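Local structure of DNA polymerase (Pyrobaculum calidifontis, 5MDN) at residues A403-P408 against F537-L542; S52-Y57 against E65-V70; D180-P185 against A244-V249. The protein probably catalyses DNA synthesis, adding deoxyribonucleotides from their triphosphates to a growing DNA strand with release of diphosphate, as expected of a family B polymerase. All coordinates share one frame; numbering follows the deposited sequence.

How the interactions relate
From the N terminus, interaction 2 comes first: it closes the short connection between helix 51-58 and strand 64-74, packing the helix on this edge strand of a four-stranded antiparallel sheet. Interaction 3 follows in the exonuclease domain, where residues 180-185, between strands 165-172 and 186-193, meet the C-terminal end of helix 232-247, closing a loop of 58 residues. Interaction 1 spans the longest separation, 128 residues, and joins edge strand 404-406 of the polymerase sheet to helix 528-551. The three loops run in series, none nesting or crossing another. Their centres lie about 51 to 56 Å apart, and interactions 1 and 3 sit on opposite sides of the chain's centre.

Interaction 1 (A403-P408 against F537-L542); sequences AIVLEP and FARAIL
Val405 carries this contact, meeting Leu542 and Arg539 with the same methyl group. Its CG2 lies 4.0 Å from CD1 of Leu542, the two apolar side chains crossing at a slant, and it also covers one face of the Arg539 guanidinium, with NH1 4.2 Å from that CG2. The valine turns this branch to the helix by setting CG1 anti to the backbone N (chi1 175°), which leaves CG2 beside that nitrogen. Arg539 reaches across to the strand: its chain is extended as far as CD and then bends at chi3 (-61°), carrying the guanidinium towards the Ile404 carbonyl. Arg539 NH1 stays 3.9 Å from Ile404 O and approaches it obliquely, too far for a hydrogen bond, so apolar and face-on packing do most of the joining. Further out, Leu542 also rests on Phe421, while Ile404, whose CB points away from the helix, packs on Tyr558 and Asp560. Val405 and Leu406 both face Gly559, a classic beta bulge where the chain turns a corner. The arrangement is helix 528-551 packed beside bulged edge strand 404-406 of the antiparallel palm sheet of family B DNA polymerases.

Interaction 2 (S52-Y57 against E65-V70); sequences SLAKSY and EAVEVV
Lys55 and Ala54 on helix 51-58 pack against Val67 of strand 64-74, the helix and second strand of a split beta-alpha-beta unit. The short axes of 52-57 and 66-70 approach to 8.0 Å and run nearly antiparallel, at 152°. Val67 points both branches at the helix: CG2 lies 3.7 Å from Lys55 CB, and CG1 is 4.2 Å from Ala54 CB. With CG anti to the backbone N (chi1 180°) and every later torsion extended, the lysine chain slides past Val67 in the opposite direction and brings its ammonium group beside Glu65. There Lys55 NZ donates a hydrogen bond to Glu65 O, 3.2 Å away, from above the carbonyl plane rather than along a lone pair. Lys55 NZ also lies 3.8 Å from Ala66 CA, so the charged end rests against the backbone. The acceptor belongs to a classic beta bulge, in which Glu65 and Ala66 both face Val85 of the neighbouring strand 77-86. Strands 41-46, 64-74, 77-86 and 105-109 with helices 51-58 and 92-100 follow the beta-alpha-beta-beta-alpha-beta order of a ferredoxin-like fold, with strand 64-74 at one edge of its sheet. A leucine in place of Lys55 would probably leave the Glu65 carbonyl without this donor and the bulge without this polar tie to the helix. Beyond the pair, Ala54 also touches Leu82 and Val67 touches Ala51, while the Glu65 carboxylate makes long, weak ion pairs with Arg39 and Lys87.

Interaction 3 (D180-P185 against A244-V249); sequences DPLRDP and AKALGV
A single methyl group, CB of Ala246, meets the turn formed by Pro181 and Leu182. It approaches two successive carbonyl oxygens, Pro181 O at 3.9 Å and Leu182 O at 4.2 Å, and the Leu182 side chain adds a looser apolar contact, CD2 to Ala246 CB at 4.5 Å. Although the Leu182 CB points away from the helix, placing CG anti to the carbonyl carbon (chi1 -65°) folds the branch back, so that CD2 arrives alongside the alanine. Both partners are at the surface. The Pro181 carbonyl has a polar partner too, accepting a hydrogen bond from Arg243 one turn back along the helix.

The turn itself is shaped by two aspartates. Asp180 swings its CG anti to the backbone N (chi1 161°) and presents OD1 to Leu182 N, a nearly straight but weak bond of 3.5 Å that fits an Asx turn. Its backbone oxygen receives the amide of Asp184, with Asp184 N to Asp180 O at 3.0 Å. In return Asp184 OD1 accepts a weak bond from Asp180 N, at 3.3 Å. The same carboxylate oxygen forms a salt bridge with Arg176, and the Asp184 carbonyl is bound by the hydroxyl of Tyr239, which links this end of the turn to the helix as well.

Behind Ala246, Gly248 is the first residue past helix 232-247; it has a positive phi (66°), and Gly248 N bonds Lys245 O at 3.1 Å, while Val249 N reaches Ala244 O more weakly. The same helix carries Asp236, which binds magnesium in a structure of this protein, though no ion is bound to it in this model, and whose side chain lies about 11 Å from that of Pro181. The contact thus packs a surface turn of the RNase H-like exonuclease domain against a helix finished by a Schellman motif.

Interaction 1 (A403-P408 against F537-L542)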
loop_
_atom_site.group_PDB
_atom_site.type_symbol
_atom_site.label_atom_id
_atom_site.label_comp_id
_atom_site.label_asym_id
_atom_site.label_seq_id
_atom_site.Cartn_x
_atom_site.Cartn_y
_atom_site.Cartn_z
ATOM N N ALA A 403 -11.093 15.042 9.108
ATOM C CA ALA A 403 -11.632 16.326 9.550
ATOM C C ALA A 403 -11.970 16.275 11.037
ATOM O O ALA A 403 -12.801 15.466 11.465
ATOM C CB ALA A 403 -12.872 16.691 8.733
ATOM N N ILE A 404 -11.323 17.139 11.822
ATOM C CA ILE A 404 -11.493 17.143 13.270
ATOM C C ILE A 404 -12.878 17.662 13.639
ATOM O O ILE A 404 -13.385 18.621 13.040
ATOM C CB ILE A 404 -10.392 17.992 13.929
ATOM C CG1 ILE A 404 -9.011 17.441 13.569
ATOM C CG2 ILE A 404 -10.567 18.034 15.442
ATOM C CD1 ILE A 404 -8.730 16.077 14.151
ATOM N N VAL A 405 -13.500 17.026 14.633
ATOM C CA VAL A 405 -14.781 17.459 15.177
ATOM C C VAL A 405 -14.636 17.959 16.612
ATOM O O VAL A 405 -15.110 19.044 16.951
ATOM C CB VAL A 405 -15.831 16.328 15.088
ATOM C CG1 VAL A 405 -17.122 16.742 15.778
ATOM C CG2 VAL A 405 -16.089 15.957 13.637
ATOM N N LEU A 406 -13.982 17.176 17.470
ATOM C CA LEU A 406 -13.727 17.551 18.858
ATOM C C LEU A 406 -12.218 17.582 19.067
ATOM O O LEU A 406 -11.567 16.532 19.071
ATOM C CB LEU A 406 -14.407 16.574 19.821
ATOM C CG LEU A 406 -14.559 16.939 21.305
ATOM C CD1 LEU A 406 -15.662 16.103 21.932
ATOM C CD2 LEU A 406 -13.262 16.751 22.084
ATOM N N GLU A 407 -11.665 18.779 19.238
ATOM C CA GLU A 407 -10.230 18.899 19.450
ATOM C C GLU A 407 -9.859 18.394 20.843
ATOM O O GLU A 407 -10.539 18.712 21.824
ATOM C CB GLU A 407 -9.765 20.344 19.272
ATOM C CG GLU A 407 -9.832 20.841 17.835
ATOM C CD GLU A 407 -9.118 22.164 17.643
ATOM O OE1 GLU A 407 -8.141 22.423 18.380
ATOM O OE2 GLU A 407 -9.525 22.940 16.754
ATOM N N PRO A 408 -8.791 17.612 20.961
ATOM C CA PRO A 408 -8.383 17.095 22.269
ATOM C C PRO A 408 -7.528 18.090 23.041
ATOM O O PRO A 408 -6.989 19.057 22.496
ATOM C CB PRO A 408 -7.574 15.848 21.906
ATOM C CG PRO A 408 -6.951 16.202 20.592
ATOM C CD PRO A 408 -7.924 17.118 19.877
ATOM N N PHE A 537 -23.589 15.317 6.646
ATOM C CA PHE A 537 -24.344 14.262 7.312
ATOM C C PHE A 537 -23.510 13.601 8.400
ATOM O O PHE A 537 -24.014 13.318 9.492
ATOM C CB PHE A 537 -24.819 13.221 6.297
ATOM C CG PHE A 537 -26.123 13.565 5.631
ATOM C CD1 PHE A 537 -27.316 13.491 6.334
ATOM C CD2 PHE A 537 -26.160 13.939 4.297
ATOM C CE1 PHE A 537 -28.520 13.796 5.723
ATOM C CE2 PHE A 537 -27.360 14.247 3.681
ATOM C CZ PHE A 537 -28.542 14.174 4.394
ATOM N N ALA A 538 -22.225 13.363 8.123
ATOM C CA ALA A 538 -21.357 12.695 9.089
ATOM C C ALA A 538 -21.144 13.553 10.330
ATOM O O ALA A 538 -21.204 13.049 11.459
ATOM C CB ALA A 538 -20.018 12.350 8.442
ATOM N N ARG A 539 -20.874 14.845 10.141
ATOM C CA ARG A 539 -20.653 15.729 11.279
ATOM C C ARG A 539 -21.900 15.831 12.151
ATOM O O ARG A 539 -21.804 15.867 13.383
ATOM C CB ARG A 539 -20.220 17.110 10.787
ATOM C CG ARG A 539 -19.990 18.129 11.891
ATOM C CD ARG A 539 -19.637 19.494 11.318
ATOM N NE ARG A 539 -18.407 19.457 10.533
ATOM C CZ ARG A 539 -17.191 19.630 11.041
ATOM N NH1 ARG A 539 -17.039 19.853 12.339
ATOM N NH2 ARG A 539 -16.126 19.578 10.253
ATOM N N ALA A 540 -23.082 15.865 11.528
ATOM C CA ALA A 540 -24.314 16.107 12.275
ATOM C C ALA A 540 -24.607 14.994 13.276
ATOM O O ALA A 540 -24.974 15.267 14.426
ATOM C CB ALA A 540 -25.486 16.275 11.308
ATOM N N ILE A 541 -24.445 13.729 12.869
ATOM C CA ILE A 541 -24.772 12.625 13.770
ATOM C C ILE A 541 -23.622 12.263 14.697
ATOM O O ILE A 541 -23.843 11.542 15.683
ATOM C CB ILE A 541 -25.224 11.358 13.013
ATOM C CG1 ILE A 541 -24.024 10.517 12.569
ATOM C CG2 ILE A 541 -26.105 11.733 11.826
ATOM C CD1 ILE A 541 -23.565 10.805 11.170
ATOM N N LEU A 542 -22.405 12.739 14.425
ATOM C CA LEU A 542 -21.339 12.618 15.414
ATOM C C LEU A 542 -21.614 13.509 16.618
ATOM O O LEU A 542 -21.485 13.072 17.768
ATOM C CB LEU A 542 -19.988 12.962 14.787
ATOM C CG LEU A 542 -19.262 11.856 14.024
ATOM C CD1 LEU A 542 -17.981 12.397 13.412
ATOM C CD2 LEU A 542 -18.964 10.678 14.938
#

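Interaction 2 (S52-Y57 against E65-V70)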
loop_
_atom_site.group_PDB
_atom_site.type_symbol
_atom_site.label_atom_id
_atom_site.label_comp_id
_atom_site.label_asym_id
_atom_site.label_seq_id
_atom_site.Cartn_x
_atom_site.Cartn_y
_atom_site.Cartn_z
ATOM N N SER A 52 -19.548 4.763 -40.320
ATOM C CA SER A 52 -18.773 4.573 -41.543
ATOM C C SER A 52 -17.915 5.795 -41.842
ATOM O O SER A 52 -16.741 5.663 -42.209
ATOM C CB SER A 52 -19.702 4.268 -42.716
ATOM O OG SER A 52 -20.631 5.321 -42.912
ATOM N N LEU A 53 -18.487 6.992 -41.697
ATOM C CA LEU A 53 -17.694 8.212 -41.804
ATOM C C LEU A 53 -16.585 8.238 -40.761
ATOM O O LEU A 53 -15.445 8.605 -41.065
ATOM C CB LEU A 53 -18.599 9.435 -41.658
ATOM C CG LEU A 53 -17.996 10.809 -41.947
ATOM C CD1 LEU A 53 -17.681 10.968 -43.429
ATOM C CD2 LEU A 53 -18.933 11.914 -41.475
ATOM N N ALA A 54 -16.906 7.867 -39.521
ATOM C CA ALA A 54 -15.903 7.836 -38.459
ATOM C C ALA A 54 -14.783 6.853 -38.776
ATOM O O ALA A 54 -13.599 7.195 -38.679
ATOM C CB ALA A 54 -16.562 7.485 -37.127
ATOM N N LYS A 55 -15.141 5.610 -39.120
ATOM C CA LYS A 55 -14.140 4.574 -39.365
ATOM C C LYS A 55 -13.114 5.010 -40.405
ATOM O O LYS A 55 -11.903 4.918 -40.177
ATOM C CB LYS A 55 -14.817 3.275 -39.806
ATOM C CG LYS A 55 -13.825 2.152 -40.079
ATOM C CD LYS A 55 -14.489 0.786 -40.129
ATOM C CE LYS A 55 -13.444 -0.310 -40.297
ATOM N NZ LYS A 55 -14.048 -1.671 -40.286
ATOM N N SER A 56 -13.586 5.467 -41.567
ATOM C CA SER A 56 -12.666 5.867 -42.628
ATOM C C SER A 56 -11.783 7.029 -42.192
ATOM O O SER A 56 -10.609 7.104 -42.575
ATOM C CB SER A 56 -13.442 6.235 -43.888
ATOM O OG SER A 56 -12.554 6.587 -44.935
ATOM N N TYR A 57 -12.332 7.956 -41.402
ATOM C CA TYR A 57 -11.524 9.057 -40.887
ATOM C C TYR A 57 -10.429 8.540 -39.964
ATOM O O TYR A 57 -9.275 8.971 -40.047
ATOM C CB TYR A 57 -12.409 10.069 -40.159
ATOM C CG TYR A 57 -11.631 11.178 -39.485
ATOM C CD1 TYR A 57 -11.238 12.307 -40.192
ATOM C CD2 TYR A 57 -11.291 11.098 -38.139
ATOM C CE1 TYR A 57 -10.525 13.323 -39.580
ATOM C CE2 TYR A 57 -10.579 12.107 -37.519
ATOM C CZ TYR A 57 -10.199 13.217 -38.244
ATOM O OH TYR A 57 -9.490 14.225 -37.629
ATOM N N GLU A 65 -10.393 -2.018 -36.420
ATOM C CA GLU A 65 -11.131 -3.261 -36.622
ATOM C C GLU A 65 -12.581 -2.987 -36.997
ATOM O O GLU A 65 -13.112 -3.582 -37.943
ATOM C CB GLU A 65 -11.054 -4.126 -35.363
ATOM C CG GLU A 65 -11.637 -5.522 -35.526
ATOM C CD GLU A 65 -10.675 -6.484 -36.194
ATOM O OE1 GLU A 65 -9.448 -6.316 -36.024
ATOM O OE2 GLU A 65 -11.145 -7.410 -36.887
ATOM N N ALA A 66 -13.236 -2.082 -36.273
ATOM C CA ALA A 66 -14.629 -1.738 -36.530
ATOM C C ALA A 66 -14.953 -0.456 -35.778
ATOM O O ALA A 66 -14.206 -0.023 -34.896
ATOM C CB ALA A 66 -15.577 -2.869 -36.115
ATOM N N VAL A 67 -16.080 0.150 -36.145
ATOM C CA VAL A 67 -16.664 1.270 -35.414
ATOM C C VAL A 67 -18.149 0.973 -35.257
ATOM O O VAL A 67 -18.910 1.060 -36.230
ATOM C CB VAL A 67 -16.445 2.615 -36.120
ATOM C CG1 VAL A 67 -17.214 3.714 -35.409
ATOM C CG2 VAL A 67 -14.962 2.954 -36.165
ATOM N N GLU A 68 -18.558 0.604 -34.050
ATOM C CA GLU A 68 -19.942 0.256 -33.769
ATOM C C GLU A 68 -20.662 1.419 -33.098
ATOM O O GLU A 68 -20.044 2.325 -32.532
ATOM C CB GLU A 68 -20.016 -0.990 -32.881
ATOM C CG GLU A 68 -19.339 -2.217 -33.472
ATOM C CD GLU A 68 -19.316 -3.388 -32.509
ATOM O OE1 GLU A 68 -19.765 -3.218 -31.355
ATOM O OE2 GLU A 68 -18.841 -4.475 -32.901
ATOM N N VAL A 69 -21.990 1.382 -33.172
ATOM C CA VAL A 69 -22.856 2.329 -32.480
ATOM C C VAL A 69 -23.475 1.600 -31.295
ATOM O O VAL A 69 -24.141 0.571 -31.467
ATOM C CB VAL A 69 -23.937 2.896 -33.411
ATOM C CG1 VAL A 69 -24.724 3.985 -32.706
ATOM C CG2 VAL A 69 -23.307 3.426 -34.692
ATOM N N VAL A 70 -23.259 2.133 -30.092
ATOM C CA VAL A 70 -23.751 1.514 -28.870
ATOM C C VAL A 70 -24.546 2.536 -28.070
ATOM O O VAL A 70 -24.367 3.749 -28.203
ATOM C CB VAL A 70 -22.607 0.932 -28.011
ATOM C CG1 VAL A 70 -21.957 -0.248 -28.719
ATOM C CG2 VAL A 70 -21.574 2.008 -27.697
#

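Interaction 3 (D180-P185 against A244-V249)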
loop_
_atom_site.group_PDB
_atom_site.type_symbol
_atom_site.label_atom_id
_atom_site.label_comp_id
_atom_site.label_asym_id
_atom_site.label_seq_id
_atom_site.Cartn_x
_atom_site.Cartn_y
_atom_site.Cartn_z
ATOM N N ASP A 180 26.083 -0.078 -6.188
ATOM C CA ASP A 180 25.910 0.054 -7.625
ATOM C C ASP A 180 26.011 -1.337 -8.240
ATOM O O ASP A 180 27.010 -2.042 -8.013
ATOM C CB ASP A 180 26.962 0.996 -8.225
ATOM C CG ASP A 180 27.121 0.821 -9.722
ATOM O OD1 ASP A 180 26.122 0.968 -10.456
ATOM O OD2 ASP A 180 28.254 0.536 -10.164
ATOM N N PRO A 181 25.014 -1.771 -9.017
ATOM C CA PRO A 181 25.026 -3.148 -9.534
ATOM C C PRO A 181 26.133 -3.428 -10.541
ATOM O O PRO A 181 26.367 -4.603 -10.851
ATOM C CB PRO A 181 23.643 -3.290 -10.180
ATOM C CG PRO A 181 23.258 -1.893 -10.540
ATOM C CD PRO A 181 23.815 -1.029 -9.446
ATOM N N LEU A 182 26.812 -2.408 -11.068
ATOM C CA LEU A 182 27.835 -2.662 -12.078
ATOM C C LEU A 182 29.063 -3.372 -11.510
ATOM O O LEU A 182 29.713 -4.136 -12.233
ATOM C CB LEU A 182 28.234 -1.354 -12.759
ATOM C CG LEU A 182 27.098 -0.717 -13.561
ATOM C CD1 LEU A 182 27.453 0.702 -13.965
ATOM C CD2 LEU A 182 26.779 -1.572 -14.776
ATOM N N ARG A 183 29.402 -3.143 -10.236
ATOM C CA ARG A 183 30.559 -3.814 -9.637
ATOM C C ARG A 183 30.257 -4.425 -8.272
ATOM O O ARG A 183 30.817 -5.473 -7.935
ATOM C CB ARG A 183 31.766 -2.865 -9.534
ATOM C CG ARG A 183 31.452 -1.405 -9.296
ATOM C CD ARG A 183 32.535 -0.507 -9.910
ATOM N NE ARG A 183 33.894 -0.898 -9.529
ATOM C CZ ARG A 183 34.994 -0.258 -9.923
ATOM N NH1 ARG A 183 34.898 0.807 -10.708
ATOM N NH2 ARG A 183 36.190 -0.678 -9.532
ATOM N N ASP A 184 29.388 -3.805 -7.477
ATOM C CA ASP A 184 29.136 -4.309 -6.124
ATOM C C ASP A 184 28.319 -5.595 -6.185
ATOM O O ASP A 184 27.210 -5.590 -6.733
ATOM C CB ASP A 184 28.404 -3.265 -5.286
ATOM C CG ASP A 184 29.142 -1.948 -5.222
ATOM O OD1 ASP A 184 29.195 -1.242 -6.252
ATOM O OD2 ASP A 184 29.669 -1.616 -4.140
ATOM N N PRO A 185 28.818 -6.704 -5.643
ATOM C CA PRO A 185 28.159 -7.999 -5.831
ATOM C C PRO A 185 27.063 -8.276 -4.811
ATOM O O PRO A 185 27.034 -7.723 -3.710
ATOM C CB PRO A 185 29.317 -8.988 -5.654
ATOM C CG PRO A 185 30.195 -8.322 -4.652
ATOM C CD PRO A 185 30.120 -6.843 -4.967
ATOM N N ALA A 244 22.200 -8.889 -12.841
ATOM C CA ALA A 244 22.238 -10.054 -13.720
ATOM C C ALA A 244 22.683 -9.684 -15.128
ATOM O O ALA A 244 23.264 -10.516 -15.835
ATOM C CB ALA A 244 20.867 -10.728 -13.761
ATOM N N LYS A 245 22.413 -8.450 -15.555
ATOM C CA LYS A 245 22.895 -7.993 -16.853
ATOM C C LYS A 245 24.408 -7.807 -16.841
ATOM O O LYS A 245 25.104 -8.230 -17.771
ATOM C CB LYS A 245 22.198 -6.687 -17.235
ATOM C CG LYS A 245 20.701 -6.814 -17.468
ATOM C CD LYS A 245 20.123 -5.505 -17.993
ATOM C CE LYS A 245 18.600 -5.527 -18.029
ATOM N NZ LYS A 245 18.077 -6.558 -18.970
ATOM N N ALA A 246 24.929 -7.160 -15.795
ATOM C CA ALA A 246 26.359 -6.878 -15.716
ATOM C C ALA A 246 27.190 -8.157 -15.686
ATOM O O ALA A 246 28.287 -8.205 -16.254
ATOM C CB ALA A 246 26.652 -6.018 -14.488
ATOM N N LEU A 247 26.687 -9.204 -15.034
ATOM C CA LEU A 247 27.400 -10.473 -14.963
ATOM C C LEU A 247 27.113 -11.390 -16.143
ATOM O O LEU A 247 27.798 -12.407 -16.297
ATOM C CB LEU A 247 27.057 -11.205 -13.660
ATOM C CG LEU A 247 27.274 -10.436 -12.355
ATOM C CD1 LEU A 247 27.152 -11.377 -11.169
ATOM C CD2 LEU A 247 28.627 -9.734 -12.351
ATOM N N GLY A 248 26.135 -11.058 -16.981
ATOM C CA GLY A 248 25.796 -11.892 -18.118
ATOM C C GLY A 248 25.234 -13.249 -17.762
ATOM O O GLY A 248 25.417 -14.208 -18.519
ATOM N N VAL A 249 24.551 -13.359 -16.631
ATOM C CA VAL A 249 23.765 -14.537 -16.281
ATOM C C VAL A 249 22.294 -14.130 -16.278
ATOM O O VAL A 249 21.913 -13.205 -15.548
ATOM C CB VAL A 249 24.196 -15.137 -14.930
ATOM C CG1 VAL A 249 24.221 -14.085 -13.826
ATOM C CG2 VAL A 249 23.283 -16.301 -14.552
#